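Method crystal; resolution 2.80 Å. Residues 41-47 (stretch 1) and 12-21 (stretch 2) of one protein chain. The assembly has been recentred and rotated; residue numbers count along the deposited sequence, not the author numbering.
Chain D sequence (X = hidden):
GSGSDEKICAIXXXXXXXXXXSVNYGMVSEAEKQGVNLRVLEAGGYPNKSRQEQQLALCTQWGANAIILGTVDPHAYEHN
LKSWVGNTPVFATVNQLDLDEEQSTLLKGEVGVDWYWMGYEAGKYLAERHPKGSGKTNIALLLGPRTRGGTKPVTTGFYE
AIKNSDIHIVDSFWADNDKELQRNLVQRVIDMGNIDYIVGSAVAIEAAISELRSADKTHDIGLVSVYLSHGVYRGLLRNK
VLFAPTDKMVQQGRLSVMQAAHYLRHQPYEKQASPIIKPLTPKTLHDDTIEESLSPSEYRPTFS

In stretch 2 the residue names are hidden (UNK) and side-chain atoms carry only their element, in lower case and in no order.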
# COMPACT_ATOMS: atom_id res chain seq x y z
N LEU D 41 23.36 4.98 12.94
CA LEU D 41 22.31 5.64 12.17
C LEU D 41 22.39 5.13 10.74
O LEU D 41 23.39 5.35 10.05
CB LEU D 41 22.49 7.16 12.16
CG LEU D 41 22.61 7.92 13.47
CD1 LEU D 41 22.52 9.42 13.14
CD2 LEU D 41 21.51 7.51 14.47
N GLU D 42 21.32 4.48 10.28
CA GLU D 42 21.30 3.95 8.92
C GLU D 42 20.41 4.81 8.04
O GLU D 42 19.26 5.08 8.38
CB GLU D 42 20.84 2.49 8.94
CG GLU D 42 19.40 2.28 9.35
CD GLU D 42 18.49 2.09 8.15
OE1 GLU D 42 17.26 2.00 8.36
OE2 GLU D 42 19.00 2.02 7.01
N ALA D 43 20.95 5.22 6.90
CA ALA D 43 20.25 6.07 5.94
C ALA D 43 18.98 5.48 5.33
O ALA D 43 18.31 6.14 4.52
CB ALA D 43 21.20 6.48 4.84
N GLY D 44 18.67 4.24 5.70
CA GLY D 44 17.49 3.59 5.16
C GLY D 44 17.53 3.25 3.68
O GLY D 44 16.58 2.68 3.16
N GLY D 45 18.61 3.58 2.98
CA GLY D 45 18.67 3.26 1.57
C GLY D 45 19.77 4.00 0.83
O GLY D 45 20.18 5.06 1.25
N TYR D 46 20.24 3.44 -0.28
CA TYR D 46 21.31 4.09 -1.02
C TYR D 46 20.88 5.37 -1.69
O TYR D 46 21.65 6.33 -1.77
CB TYR D 46 21.92 3.15 -2.07
CG TYR D 46 23.11 2.37 -1.53
CD1 TYR D 46 22.96 1.46 -0.48
CD2 TYR D 46 24.39 2.57 -2.04
CE1 TYR D 46 24.05 0.78 0.05
CE2 TYR D 46 25.50 1.88 -1.50
CZ TYR D 46 25.31 0.99 -0.46
OH TYR D 46 26.38 0.30 0.08
N PRO D 47 19.63 5.43 -2.17
CA PRO D 47 19.25 6.69 -2.81
C PRO D 47 18.84 7.73 -1.78
O PRO D 47 18.37 8.81 -2.13
CB PRO D 47 18.08 6.29 -3.72
CG PRO D 47 18.14 4.76 -3.76
CD PRO D 47 18.60 4.40 -2.38
N UNK D 12 25.72 3.94 8.35
CA UNK D 12 25.56 2.98 7.26
C UNK D 12 24.74 3.58 6.12
O UNK D 12 24.18 4.67 6.24
c UNK D 12 26.61 1.39 9.49
c UNK D 12 27.11 0.71 10.60
c UNK D 12 25.08 -0.58 10.71
c UNK D 12 25.34 1.09 8.98
o UNK D 12 26.82 -1.00 12.25
c UNK D 12 26.34 -0.28 11.20
c UNK D 12 24.82 1.75 7.73
c UNK D 12 24.59 0.10 9.61
N UNK D 13 24.66 2.87 4.99
CA UNK D 13 23.87 3.38 3.86
C UNK D 13 22.46 2.79 4.01
O UNK D 13 21.50 3.25 3.40
c UNK D 13 25.11 1.52 3.14
c UNK D 13 24.62 2.85 2.65
c UNK D 13 25.59 1.81 4.55
N UNK D 14 22.37 1.75 4.85
CA UNK D 14 21.13 1.04 5.18
C UNK D 14 21.45 -0.13 6.11
O UNK D 14 22.58 -0.32 6.52
c UNK D 14 21.34 -1.96 3.69
c UNK D 14 21.23 -0.66 3.32
c UNK D 14 20.47 0.47 3.93
c UNK D 14 22.61 -1.66 1.92
n UNK D 14 22.04 -0.51 2.21
n UNK D 14 22.20 -2.56 2.81
N UNK D 15 20.44 -0.93 6.42
CA UNK D 15 20.64 -2.10 7.25
C UNK D 15 19.63 -3.16 6.81
O UNK D 15 18.81 -3.64 7.60
c UNK D 15 20.68 -2.53 11.13
c UNK D 15 20.46 -1.77 8.74
c UNK D 15 21.13 -2.77 9.71
c UNK D 15 22.64 -2.62 9.64
N UNK D 16 19.71 -3.51 5.53
CA UNK D 16 18.82 -4.50 4.93
C UNK D 16 19.53 -5.80 4.51
O UNK D 16 18.99 -6.89 4.70
c UNK D 16 17.26 -2.67 4.11
c UNK D 16 17.50 -1.34 1.96
n UNK D 16 16.78 -0.55 0.93
c UNK D 16 16.54 -2.03 2.92
c UNK D 16 18.10 -3.88 3.73
N UNK D 17 20.73 -5.66 3.94
CA UNK D 17 21.58 -6.79 3.52
C UNK D 17 21.93 -7.61 4.73
O UNK D 17 21.75 -7.15 5.86
c UNK D 17 22.94 -6.33 2.98
o UNK D 17 22.12 -6.30 0.77
o UNK D 17 23.60 -4.77 1.33
c UNK D 17 22.88 -5.75 1.60
N UNK D 18 22.44 -8.81 4.52
CA UNK D 18 22.91 -9.61 5.64
C UNK D 18 24.35 -9.08 5.68
O UNK D 18 25.03 -9.14 6.70
c UNK D 18 22.88 -11.11 5.33
o UNK D 18 23.87 -11.48 4.38
N UNK D 19 24.78 -8.54 4.54
CA UNK D 19 26.11 -7.97 4.42
C UNK D 19 26.31 -6.93 5.51
O UNK D 19 27.27 -7.02 6.28
c UNK D 19 26.26 -7.32 3.04
c UNK D 19 29.11 -5.57 1.18
c UNK D 19 30.03 -6.60 3.15
c UNK D 19 28.74 -7.05 3.51
o UNK D 19 31.48 -5.43 1.63
c UNK D 19 30.21 -5.86 1.99
c UNK D 19 27.83 -6.03 1.54
c UNK D 19 27.63 -6.78 2.71
N UNK D 20 25.40 -5.96 5.60
CA UNK D 20 25.51 -4.93 6.62
C UNK D 20 24.94 -5.39 7.94
O UNK D 20 25.31 -4.87 8.99
c UNK D 20 24.83 -3.64 6.20
c UNK D 20 25.44 -2.98 3.80
c UNK D 20 27.03 -1.44 4.11
c UNK D 20 28.19 -0.40 6.38
c UNK D 20 25.59 -2.89 5.15
n UNK D 20 26.30 -2.11 3.16
c UNK D 20 27.21 -1.37 6.53
c UNK D 20 26.61 -1.91 5.38
c UNK D 20 28.02 -0.46 3.95
c UNK D 20 28.59 0.05 5.09
N UNK D 21 24.03 -6.36 7.91
CA UNK D 21 23.49 -6.86 9.17
C UNK D 21 24.66 -7.49 9.89
O UNK D 21 24.64 -7.65 11.12
c UNK D 21 22.39 -7.90 8.93
c UNK D 21 22.15 -8.86 10.10
c UNK D 21 21.75 -8.11 11.37
c UNK D 21 21.08 -9.86 9.71

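Position 12 carries one carbon leading into a six-carbon ring that bears an oxygen. Its backbone N donates a weak hydrogen bond to Leu41 O (3.2 Å), and its CB lies 4.2 Å from Glu42 CB. A phenol ring on a single carbon identifies Tyr12, whose hydroxyl is hydrogen-bonded elsewhere in the structure.

At position 13, three carbons close a ring onto the backbone N, and one of them comes within 3.3 Å of Tyr46 CE1. This closure is unique to proline. Pro13 lays its CB over one face of the Tyr46 ring, while its CG makes the 3.3 Å approach to CE1.

Position 14 has one carbon followed by a five-membered ring of three carbons and two nitrogens, an imidazole, and one ring nitrogen lies 3.2 Å from Tyr46 CE1, near the plane of the tyrosine ring. The residue is His14, and the nitrogen is its ND1. The two rings meet rim to rim, with centroids 5.5 Å apart and planes at 48°. His14 NE2 turns to its own stretch, giving a weak hydrogen bond to an oxygen of position 17.

Four carbons forked at the second mark position 15, whose CB lies 4.2 Å from Glu42 CG; chi1 is t and chi2 p. The fork after one methylene makes it Leu15.

Position 16 is an unbranched row of four carbons ending in nitrogen, which reaches to 3.9 Å from Gly44 O. This is Lys16; its NZ is also 4.3 Å from Gly45 CA.

At position 17 two carbons, the second with two oxygens, form a short carboxylate that stays out of contact with stretch 1: Asp17, whose OD2 accepts the bond from His14. Position 18, one carbon and one oxygen, lies far from stretch 1 and is Ser18. Position 19, one carbon and then a six-carbon ring bearing an oxygen, makes no contact and is Tyr19. Position 20 holds one carbon, then fused five- and six-membered rings of eight carbons and one nitrogen, the nitrogen 3.9 Å from Tyr46 OH; the indole defines Trp20. Position 21, four carbons forked at the second, is out of reach and is Leu21; the backbone N of Leu21, within the helix, donates to Asp17 O, in the loop just before it (3.2 Å).

The contact runs along the two backbones before side chains take over. Ala43 N gives a weak, nearly straight bond to Tyr12 O (3.3 Å), and Gly45 N a weak, bent one to Pro13 O (2.9 Å). Gly45 adopts angles that call for glycine. Beyond it, Tyr46 swings its ring against Pro13 and His14, and 453 Å² is buried in all.

Stretch 2 (12-21) YPHLKDSYWL
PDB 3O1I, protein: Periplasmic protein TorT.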